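Local coordinates for B-agarase (Saccharophagus degradans, PDB 4BQ2), which hydrolyses beta-linkages of agarose as a family 50 glycoside hydrolase, acting as an exo-beta-agarase, at residues Phe6-Asp11 / Asp185-Gln190; Tyr73-Ser78 / Met109-Ala114; Arg23-Thr28 / Gly39-Met44. One frame throughout, in Å; residues are numbered along the deposited sequence.

Interaction 1 (Phe6-Asp11 / Asp185-Gln190); sequences FDFEND and DNIRIQ. With CA (calcium ion), chain K.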
loop_
_atom_site.group_PDB
_atom_site.type_symbol
_atom_site.label_atom_id
_atom_site.label_comp_id
_atom_site.label_asym_id
_atom_site.label_seq_id
_atom_site.Cartn_x
_atom_site.Cartn_y
_atom_site.Cartn_z
ATOM N N PHE A 6 8.762 -23.579 23.719
ATOM C CA PHE A 6 7.698 -24.574 23.556
ATOM C C PHE A 6 8.110 -25.605 22.511
ATOM O O PHE A 6 8.183 -25.277 21.319
ATOM C CB PHE A 6 6.354 -23.938 23.096
ATOM C CG PHE A 6 5.812 -22.914 24.052
ATOM C CD1 PHE A 6 5.008 -23.301 25.143
ATOM C CD2 PHE A 6 6.150 -21.569 23.912
ATOM C CE1 PHE A 6 4.525 -22.349 26.040
ATOM C CE2 PHE A 6 5.677 -20.618 24.820
ATOM C CZ PHE A 6 4.860 -21.004 25.871
ATOM N N ASP A 7 8.357 -26.839 22.943
ATOM C CA ASP A 7 8.588 -27.941 21.981
ATOM C C ASP A 7 7.424 -28.912 21.908
ATOM O O ASP A 7 7.459 -29.860 21.123
ATOM C CB ASP A 7 9.914 -28.679 22.230
ATOM C CG ASP A 7 9.963 -29.417 23.567
ATOM O OD1 ASP A 7 8.934 -29.684 24.221
ATOM O OD2 ASP A 7 11.084 -29.719 23.980
ATOM N N PHE A 8 6.406 -28.674 22.741
ATOM C CA PHE A 8 5.148 -29.473 22.774
ATOM C C PHE A 8 5.303 -30.968 23.088
ATOM O O PHE A 8 4.359 -31.746 22.878
ATOM C CB PHE A 8 4.292 -29.210 21.522
ATOM C CG PHE A 8 4.073 -27.746 21.271
ATOM C CD1 PHE A 8 3.158 -27.035 22.049
ATOM C CD2 PHE A 8 4.851 -27.049 20.342
ATOM C CE1 PHE A 8 2.981 -25.661 21.871
ATOM C CE2 PHE A 8 4.670 -25.671 20.157
ATOM C CZ PHE A 8 3.735 -24.990 20.923
ATOM N N GLU A 9 6.468 -31.354 23.616
ATOM C CA GLU A 9 6.776 -32.779 23.839
ATOM C C GLU A 9 6.068 -33.406 25.049
ATOM O O GLU A 9 5.870 -34.608 25.100
ATOM C CB GLU A 9 8.291 -33.007 23.924
ATOM C CG GLU A 9 9.004 -32.706 22.613
ATOM C CD GLU A 9 8.421 -33.518 21.472
ATOM O OE1 GLU A 9 8.317 -34.746 21.638
ATOM O OE2 GLU A 9 8.009 -32.936 20.440
ATOM N N ASN A 10 5.715 -32.600 26.035
ATOM C CA ASN A 10 4.905 -33.110 27.151
ATOM C C ASN A 10 3.425 -33.358 26.749
ATOM O O ASN A 10 2.592 -33.644 27.603
ATOM C CB ASN A 10 5.022 -32.168 28.365
ATOM C CG ASN A 10 4.357 -30.817 28.126
ATOM O OD1 ASN A 10 3.837 -30.546 27.033
ATOM N ND2 ASN A 10 4.359 -29.967 29.151
ATOM N N ASP A 11 3.106 -33.219 25.456
ATOM C CA ASP A 11 1.761 -33.553 24.908
ATOM C C ASP A 11 0.622 -32.639 25.437
ATOM O O ASP A 11 -0.576 -32.965 25.337
ATOM C CB ASP A 11 1.429 -35.047 25.169
ATOM C CG ASP A 11 0.801 -35.755 23.958
ATOM O OD1 ASP A 11 0.234 -35.082 23.068
ATOM O OD2 ASP A 11 0.881 -37.010 23.890
ATOM N N ASP A 185 6.044 -25.657 15.858
ATOM C CA ASP A 185 6.875 -26.425 16.801
ATOM C C ASP A 185 8.128 -25.644 17.127
ATOM O O ASP A 185 8.522 -24.734 16.365
ATOM C CB ASP A 185 7.162 -27.811 16.215
ATOM C CG ASP A 185 7.682 -28.799 17.263
ATOM O OD1 ASP A 185 7.738 -28.442 18.461
ATOM O OD2 ASP A 185 8.085 -29.916 16.878
ATOM N N ASN A 186 8.727 -25.939 18.293
ATOM C CA ASN A 186 10.065 -25.466 18.656
ATOM C C ASN A 186 10.176 -23.955 18.756
ATOM O O ASN A 186 11.071 -23.354 18.181
ATOM C CB ASN A 186 11.125 -26.035 17.698
ATOM C CG ASN A 186 11.166 -27.560 17.734
ATOM O OD1 ASN A 186 11.124 -28.157 18.811
ATOM N ND2 ASN A 186 11.229 -28.193 16.567
ATOM N N ILE A 187 9.213 -23.344 19.432
ATOM C CA ILE A 187 9.294 -21.937 19.679
ATOM C C ILE A 187 10.471 -21.709 20.611
ATOM O O ILE A 187 10.504 -22.237 21.730
ATOM C CB ILE A 187 7.997 -21.390 20.281
ATOM C CG1 ILE A 187 6.800 -21.871 19.435
ATOM C CG2 ILE A 187 8.127 -19.894 20.365
ATOM C CD1 ILE A 187 5.443 -21.271 19.766
ATOM N N ARG A 188 11.459 -20.958 20.139
ATOM C CA ARG A 188 12.709 -20.831 20.888
ATOM C C ARG A 188 13.398 -19.502 20.613
ATOM O O ARG A 188 13.050 -18.821 19.632
ATOM C CB ARG A 188 13.638 -22.001 20.504
ATOM C CG ARG A 188 14.165 -21.904 19.068
ATOM C CD ARG A 188 14.374 -23.247 18.419
ATOM N NE ARG A 188 14.984 -23.115 17.086
ATOM C CZ ARG A 188 14.331 -23.283 15.933
ATOM N NH1 ARG A 188 13.012 -23.553 15.912
ATOM N NH2 ARG A 188 15.006 -23.155 14.798
ATOM N N ILE A 189 14.374 -19.148 21.457
ATOM C CA ILE A 189 15.293 -18.038 21.212
ATOM C C ILE A 189 16.701 -18.561 20.932
ATOM O O ILE A 189 17.201 -19.423 21.650
ATOM C CB ILE A 189 15.374 -17.044 22.385
ATOM C CG1 ILE A 189 14.030 -16.364 22.596
ATOM C CG2 ILE A 189 16.405 -15.953 22.101
ATOM C CD1 ILE A 189 13.903 -15.797 23.983
ATOM N N GLN A 190 17.315 -18.045 19.860
ATOM C CA GLN A 190 18.689 -18.396 19.475
ATOM C C GLN A 190 19.487 -17.095 19.365
ATOM O O GLN A 190 18.995 -16.137 18.770
ATOM C CB GLN A 190 18.703 -19.144 18.124
ATOM C CG GLN A 190 18.203 -20.585 18.217
ATOM C CD GLN A 190 18.196 -21.328 16.911
ATOM O OE1 GLN A 190 17.500 -22.335 16.778
ATOM N NE2 GLN A 190 18.961 -20.843 15.926
HETATM CA CA CA K . 8.010 -30.947 19.150
HETATM O O HOH W 1 10.082 -30.898 19.396
#

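Interaction 2 (Tyr73-Ser78 / Met109-Ala114); sequences YFDIVS and MQSYYA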
loop_
_atom_site.group_PDB
_atom_site.type_symbol
_atom_site.label_atom_id
_atom_site.label_comp_id
_atom_site.label_asym_id
_atom_site.label_seq_id
_atom_site.Cartn_x
_atom_site.Cartn_y
_atom_site.Cartn_z
ATOM N N TYR A 73 12.571 -17.838 17.184
ATOM C CA TYR A 73 12.401 -18.823 16.116
ATOM C C TYR A 73 11.138 -19.634 16.271
ATOM O O TYR A 73 10.781 -19.975 17.393
ATOM C CB TYR A 73 13.576 -19.799 16.175
ATOM C CG TYR A 73 14.801 -19.293 15.500
ATOM C CD1 TYR A 73 15.580 -18.299 16.086
ATOM C CD2 TYR A 73 15.193 -19.797 14.262
ATOM C CE1 TYR A 73 16.717 -17.821 15.471
ATOM C CE2 TYR A 73 16.344 -19.320 13.639
ATOM C CZ TYR A 73 17.098 -18.345 14.253
ATOM O OH TYR A 73 18.244 -17.867 13.662
ATOM N N PHE A 74 10.500 -19.980 15.147
ATOM C CA PHE A 74 9.349 -20.901 15.122
ATOM C C PHE A 74 9.531 -21.835 13.941
ATOM O O PHE A 74 9.966 -21.376 12.867
ATOM C CB PHE A 74 8.021 -20.158 14.847
ATOM C CG PHE A 74 7.756 -18.972 15.722
ATOM C CD1 PHE A 74 8.376 -17.755 15.486
ATOM C CD2 PHE A 74 6.779 -19.045 16.707
ATOM C CE1 PHE A 74 8.105 -16.643 16.282
ATOM C CE2 PHE A 74 6.504 -17.947 17.528
ATOM C CZ PHE A 74 7.153 -16.749 17.301
ATOM N N ASP A 75 9.219 -23.124 14.123
ATOM C CA ASP A 75 9.104 -24.053 12.985
ATOM C C ASP A 75 7.624 -24.070 12.623
ATOM O O ASP A 75 6.778 -24.241 13.495
ATOM C CB ASP A 75 9.569 -25.480 13.342
ATOM C CG ASP A 75 11.059 -25.569 13.692
ATOM O OD1 ASP A 75 11.799 -24.567 13.563
ATOM O OD2 ASP A 75 11.460 -26.657 14.180
ATOM N N ILE A 76 7.293 -23.810 11.366
ATOM C CA ILE A 76 5.880 -23.680 10.961
ATOM C C ILE A 76 5.673 -24.299 9.593
ATOM O O ILE A 76 6.580 -24.242 8.728
ATOM C CB ILE A 76 5.419 -22.183 10.910
ATOM C CG1 ILE A 76 6.050 -21.356 12.045
ATOM C CG2 ILE A 76 3.885 -22.053 10.926
ATOM C CD1 ILE A 76 5.703 -19.863 11.990
ATOM N N VAL A 77 4.492 -24.874 9.373
ATOM C CA VAL A 77 4.109 -25.310 8.021
ATOM C C VAL A 77 2.598 -25.202 7.917
ATOM O O VAL A 77 1.923 -25.305 8.935
ATOM C CB VAL A 77 4.526 -26.765 7.754
ATOM C CG1 VAL A 77 3.679 -27.740 8.571
ATOM C CG2 VAL A 77 4.423 -27.092 6.271
ATOM N N SER A 78 2.068 -24.984 6.706
ATOM C CA SER A 78 0.602 -24.964 6.499
ATOM C C SER A 78 0.170 -26.363 6.070
ATOM O O SER A 78 0.963 -27.101 5.526
ATOM C CB SER A 78 0.186 -23.950 5.415
ATOM O OG SER A 78 0.442 -22.641 5.853
ATOM N N MET A 109 8.087 -28.518 6.493
ATOM C CA MET A 109 8.218 -27.547 7.568
ATOM C C MET A 109 9.501 -26.754 7.374
ATOM O O MET A 109 10.488 -27.309 6.906
ATOM C CB MET A 109 8.258 -28.282 8.888
ATOM C CG MET A 109 8.606 -27.357 10.035
ATOM S SD MET A 109 7.697 -27.861 11.466
ATOM C CE MET A 109 6.063 -27.424 10.958
ATOM N N GLN A 110 9.490 -25.467 7.731
ATOM C CA GLN A 110 10.696 -24.640 7.733
ATOM C C GLN A 110 10.826 -23.881 9.054
ATOM O O GLN A 110 9.842 -23.783 9.811
ATOM C CB GLN A 110 10.672 -23.656 6.560
ATOM C CG GLN A 110 10.491 -24.335 5.205
ATOM C CD GLN A 110 10.607 -23.376 4.043
ATOM O OE1 GLN A 110 11.688 -22.852 3.761
ATOM N NE2 GLN A 110 9.486 -23.123 3.362
ATOM N N SER A 111 12.013 -23.336 9.329
ATOM C CA SER A 111 12.222 -22.509 10.527
ATOM C C SER A 111 12.153 -21.058 10.140
ATOM O O SER A 111 12.703 -20.657 9.078
ATOM C CB SER A 111 13.619 -22.736 11.158
ATOM O OG SER A 111 13.661 -23.899 11.955
ATOM N N TYR A 112 11.517 -20.268 11.009
ATOM C CA TYR A 112 11.272 -18.863 10.748
ATOM C C TYR A 112 11.818 -18.030 11.898
ATOM O O TYR A 112 11.637 -18.394 13.060
ATOM C CB TYR A 112 9.751 -18.625 10.599
ATOM C CG TYR A 112 9.178 -19.231 9.346
ATOM C CD1 TYR A 112 8.739 -20.562 9.314
ATOM C CD2 TYR A 112 9.089 -18.472 8.185
ATOM C CE1 TYR A 112 8.229 -21.133 8.169
ATOM C CE2 TYR A 112 8.581 -19.008 7.038
ATOM C CZ TYR A 112 8.169 -20.352 7.013
ATOM O OH TYR A 112 7.637 -20.848 5.828
ATOM N N TYR A 113 12.451 -16.899 11.613
ATOM C CA TYR A 113 12.934 -16.099 12.749
ATOM C C TYR A 113 12.590 -14.641 12.690
ATOM O O TYR A 113 12.485 -14.054 11.611
ATOM C CB TYR A 113 14.451 -16.279 12.990
ATOM C CG TYR A 113 15.326 -15.800 11.840
ATOM C CD1 TYR A 113 15.644 -16.656 10.778
ATOM C CD2 TYR A 113 15.853 -14.515 11.832
ATOM C CE1 TYR A 113 16.460 -16.233 9.727
ATOM C CE2 TYR A 113 16.670 -14.075 10.794
ATOM C CZ TYR A 113 16.968 -14.944 9.748
ATOM O OH TYR A 113 17.769 -14.493 8.723
ATOM N N ALA A 114 12.453 -14.062 13.882
ATOM C CA ALA A 114 12.227 -12.653 14.046
ATOM C C ALA A 114 13.242 -12.117 15.028
ATOM O O ALA A 114 13.276 -12.519 16.199
ATOM C CB ALA A 114 10.800 -12.387 14.534
HETATM O O HOH W 2 7.018 -23.402 6.067
#

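Interaction 3 (Arg23-Thr28 / Gly39-Met44); sequences RASIET and GLKLAM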
loop_
_atom_site.group_PDB
_atom_site.type_symbol
_atom_site.label_atom_id
_atom_site.label_comp_id
_atom_site.label_asym_id
_atom_site.label_seq_id
_atom_site.Cartn_x
_atom_site.Cartn_y
_atom_site.Cartn_z
ATOM N N ARG A 23 -9.115 -23.730 16.785
ATOM C CA ARG A 23 -9.010 -24.953 17.607
ATOM C C ARG A 23 -7.554 -25.428 17.619
ATOM O O ARG A 23 -6.886 -25.424 16.586
ATOM C CB ARG A 23 -9.861 -26.079 17.010
ATOM C CG ARG A 23 -11.362 -25.829 16.951
ATOM C CD ARG A 23 -12.089 -27.001 16.284
ATOM N NE ARG A 23 -13.534 -26.879 16.491
ATOM C CZ ARG A 23 -14.376 -26.333 15.615
ATOM N NH1 ARG A 23 -13.935 -25.866 14.452
ATOM N NH2 ARG A 23 -15.669 -26.258 15.891
ATOM N N ALA A 24 -7.077 -25.850 18.781
ATOM C CA ALA A 24 -5.686 -26.251 18.953
ATOM C C ALA A 24 -5.610 -27.690 19.425
ATOM O O ALA A 24 -6.474 -28.127 20.201
ATOM C CB ALA A 24 -5.036 -25.361 19.986
ATOM N N SER A 25 -4.593 -28.428 18.959
ATOM C CA SER A 25 -4.324 -29.787 19.450
ATOM C C SER A 25 -2.843 -30.125 19.239
ATOM O O SER A 25 -2.145 -29.467 18.440
ATOM C CB SER A 25 -5.202 -30.824 18.757
ATOM O OG SER A 25 -5.077 -30.770 17.342
ATOM N N ILE A 26 -2.367 -31.128 19.959
ATOM C CA ILE A 26 -0.994 -31.592 19.775
ATOM C C ILE A 26 -1.049 -32.820 18.892
ATOM O O ILE A 26 -1.772 -33.774 19.187
ATOM C CB ILE A 26 -0.282 -31.938 21.097
ATOM C CG1 ILE A 26 -0.283 -30.756 22.071
ATOM C CG2 ILE A 26 1.169 -32.405 20.838
ATOM C CD1 ILE A 26 0.488 -29.534 21.604
ATOM N N GLU A 27 -0.306 -32.780 17.789
ATOM C CA GLU A 27 -0.243 -33.898 16.841
ATOM C C GLU A 27 1.213 -34.171 16.474
ATOM O O GLU A 27 2.079 -33.304 16.626
ATOM C CB GLU A 27 -0.996 -33.603 15.537
ATOM C CG GLU A 27 -2.349 -32.899 15.652
ATOM C CD GLU A 27 -3.472 -33.804 16.128
ATOM O OE1 GLU A 27 -3.231 -35.035 16.264
ATOM O OE2 GLU A 27 -4.597 -33.277 16.363
ATOM N N THR A 28 1.455 -35.378 15.971
ATOM C CA THR A 28 2.748 -35.737 15.383
ATOM C C THR A 28 2.772 -35.323 13.907
ATOM O O THR A 28 1.808 -35.572 13.160
ATOM C CB THR A 28 3.047 -37.245 15.569
ATOM O OG1 THR A 28 3.123 -37.521 16.965
ATOM C CG2 THR A 28 4.389 -37.633 14.941
ATOM N N GLY A 39 3.820 -31.429 17.548
ATOM C CA GLY A 39 3.669 -30.001 17.267
ATOM C C GLY A 39 2.268 -29.491 17.633
ATOM O O GLY A 39 1.361 -30.274 17.911
ATOM N N LEU A 40 2.132 -28.175 17.682
ATOM C CA LEU A 40 0.828 -27.558 17.910
ATOM C C LEU A 40 0.124 -27.360 16.584
ATOM O O LEU A 40 0.563 -26.541 15.734
ATOM C CB LEU A 40 0.994 -26.222 18.606
ATOM C CG LEU A 40 -0.327 -25.497 18.911
ATOM C CD1 LEU A 40 -1.012 -26.102 20.123
ATOM C CD2 LEU A 40 0.020 -24.045 19.160
ATOM N N LYS A 41 -0.987 -28.066 16.430
ATOM C CA LYS A 41 -1.812 -27.953 15.251
ATOM C C LYS A 41 -2.838 -26.840 15.490
ATOM O O LYS A 41 -3.621 -26.907 16.437
ATOM C CB LYS A 41 -2.524 -29.272 14.939
ATOM C CG LYS A 41 -3.405 -29.162 13.695
ATOM C CD LYS A 41 -4.211 -30.414 13.451
ATOM C CE LYS A 41 -5.079 -30.196 12.219
ATOM N NZ LYS A 41 -5.507 -31.495 11.622
ATOM N N LEU A 42 -2.802 -25.802 14.657
ATOM C CA LEU A 42 -3.650 -24.627 14.899
ATOM C C LEU A 42 -4.623 -24.500 13.731
ATOM O O LEU A 42 -4.212 -24.163 12.613
ATOM C CB LEU A 42 -2.796 -23.374 15.098
ATOM C CG LEU A 42 -3.553 -22.058 15.367
ATOM C CD1 LEU A 42 -4.230 -22.091 16.750
ATOM C CD2 LEU A 42 -2.643 -20.839 15.243
ATOM N N ALA A 43 -5.905 -24.797 13.979
ATOM C CA ALA A 43 -6.883 -24.802 12.917
ATOM C C ALA A 43 -7.784 -23.568 13.104
ATOM O O ALA A 43 -8.587 -23.515 14.045
ATOM C CB ALA A 43 -7.674 -26.105 12.915
ATOM N N MET A 44 -7.562 -22.560 12.245
ATOM C CA MET A 44 -8.209 -21.242 12.348
ATOM C C MET A 44 -9.481 -21.228 11.530
ATOM O O MET A 44 -9.519 -21.695 10.389
ATOM C CB MET A 44 -7.243 -20.110 11.896
ATOM C CG MET A 44 -6.071 -19.887 12.876
ATOM S SD MET A 44 -4.585 -19.153 12.152
ATOM C CE MET A 44 -3.939 -20.572 11.294
HETATM O O HOH W 3 -6.237 -28.492 16.006
#

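Interaction 1 (Phe6-Asp11 / Asp185-Gln190)
Asp185 turns CG anti to its backbone N (chi1 -164°), which carries its carboxylate from strand 180-191 to the calcium ion beside the loop Phe6-Asp11; Glu9, folded back at chi2 (-56°), brings OE2 to the same ion. The carboxylate of Asp185 is bidentate, OD1 at 2.6 Å and OD2 at 2.5 Å from the calcium. Glu9 contributes OE2 alone, and Asp7 adds its backbone O at 2.3 Å from the metal. Asp7 O and Asp185 OD1 are therefore close because both are ligands, not because they are bonded to each other. A water on the ion also donates to Asn186 OD1, and Ser37 OG and Lys38 O complete the site. The Asp7 carboxylate shapes the loop instead: its OD1 accepts Glu9 N at 3.0 Å from above the carboxylate plane, an Asx turn that helps place Glu9. Phe8 to Asp11 then form a type I turn. Next to the site the backbones pair, Phe6 N giving to Ile187 O at 3.0 Å and Ile187 N to Phe6 O at 2.9 Å. Asn186 and Ile187 both face Phe6, a G1 bulge. The Phe8 ring puts its edge, at CD2, against Asp185 OD1 and its CZ near Ile187 CD1, while Ile187 CB sits at the rim of the Phe6 ring. Tyr29 also bonds Asp185 OD2, and Asn186 ND2 reaches Asp75. Strand 180-191 runs between strands 70-79 and 36-44, with strand 3-6 pairing alongside its later part and Pro14 packing on both phenylalanines.

Interaction 2 (Tyr73-Ser78 / Met109-Ala114)
Backbone bonds join Tyr73-Ser78 to Met109-Ala114 as antiparallel strands. Phe74 and Tyr112 form a hydrogen-bonded pair, Phe74 N to Tyr112 O at 2.9 Å and Tyr112 N to Phe74 O at 2.7 Å. Ile76 N bonds Gln110 O, whereas the return bond from Gln110 N to Ile76 O is weak. Among polar side chains, Ser111 OG donates to Asp75 OD1 at 2.5 Å, meeting it from 43° out of the carboxylate plane. The guanidinium of Arg188 also binds both groups, NH1 to Asp75 and NH2 to Ser111; this buried carboxylate is thus gripped by several donors, which probably stabilises its negative charge. A water links Ile76 O to Tyr112 OH, which also hydrogen-bonds Arg150. The tyrosine pair lies on the face bearing Tyr73, Asp75 and Ser111. The paired backbones set Tyr113 CB squarely over the Tyr73 ring, 3.5 Å from the centroid, as a CH-pi contact. Chi1 of Tyr113 (63°) then points its ring the same way as that of Tyr73; the two lie side by side, planes 27° apart, offset so far that they barely overlap. Apolar packing completes the contact: Ile76 CG1 meets Tyr112 CD1 at 3.9 Å, the two side chains crossing nearly at right angles. Met109, bent at chi2 and chi3, lays SD beside Asp75 CB and presses CE tightly on Val77 CG1, 3.4 Å away. Within the CBM-like beta domain, strand 70-79 pairs on its other edge with strand 180-191, strand 110-115 runs parallel to strand 150-155, and strand 97-104 packs on Ile76 and Tyr112.

Interaction 3 (Arg23-Thr28 / Gly39-Met44)
Six backbone hydrogen bonds tie Arg23-Thr28 to Gly39-Met44, two at each of the pairs Arg23-Ala43, Ser25-Lys41 and Glu27-Gly39. Those of the middle pair measure 3.1 Å from Ser25 N to Lys41 O and 2.7 Å from Lys41 N to Ser25 O; at the last pair Gly39 N reaches Glu27 O at 2.7 Å. Between them the non-hydrogen-bonded pairs Ala24-Leu42 and Ile26-Leu40 add CA-H...O contacts, among them Ile26 CA to Gly39 O at 3.3 Å. Polar side chains gather on the face of Ser25, Glu27 and Lys41. The serine hydroxyl, turned between its backbone N and carbonyl carbon (chi1 55°), gives its proton to Glu27 OE2 at 2.7 Å, arriving on the anti side and somewhat out of the carboxylate plane. A water donates both to Ser25 OG and to Lys41 O, bridging the strands beside this bond. The two strands are the arms of a beta hairpin, 22-30 and 36-44, in the domain that resembles a carbohydrate-binding module; the second arm continues the sheet, Leu40 and Leu42 bonding through their backbones to Ile184 and Val182 of strand 180-191. Just ahead of Gly39, Ser37 and Lys38 bind the calcium ion. Lys41 is fully extended, and its aliphatic part supplies the packing on the polar face: CB lies 3.7 Å from Glu27 CG, and CD runs near the same carbon. Its NZ stays 5.1 Å from Glu27 OE2, too far for a salt bridge. On the face of Ala24, Ile26 and Leu40 the contacts are apolar. Leu40 CD1 touches Ile26 CD1 at 4.0 Å, where the side chains cross at about a right angle, and also meets Ala24 CB. Phe8 packs on Ile26 and Leu40, while Leu54 packs on Leu40 and Leu42.

Overall arrangement
All three contacts belong to the CBM-like domain and meet at strand 180-191, which lies between strands 70-79 and 36-44. Interaction 2 is a core contact, nearly all its touching residues buried, with aromatic packing and an enclosed polar cluster. Interactions 1 and 3 are partly buried and lie nearer the surface, the first ruled by metal coordination round an irregular loop, the third by regular hairpin pairing with one polar and one apolar face. Arg188 and Ile187 connect interaction 1 to interaction 2, and Phe8 connects it to interaction 3. Interactions 2 and 3 do not touch, and both are nested within the chain loop that interaction 1 closes.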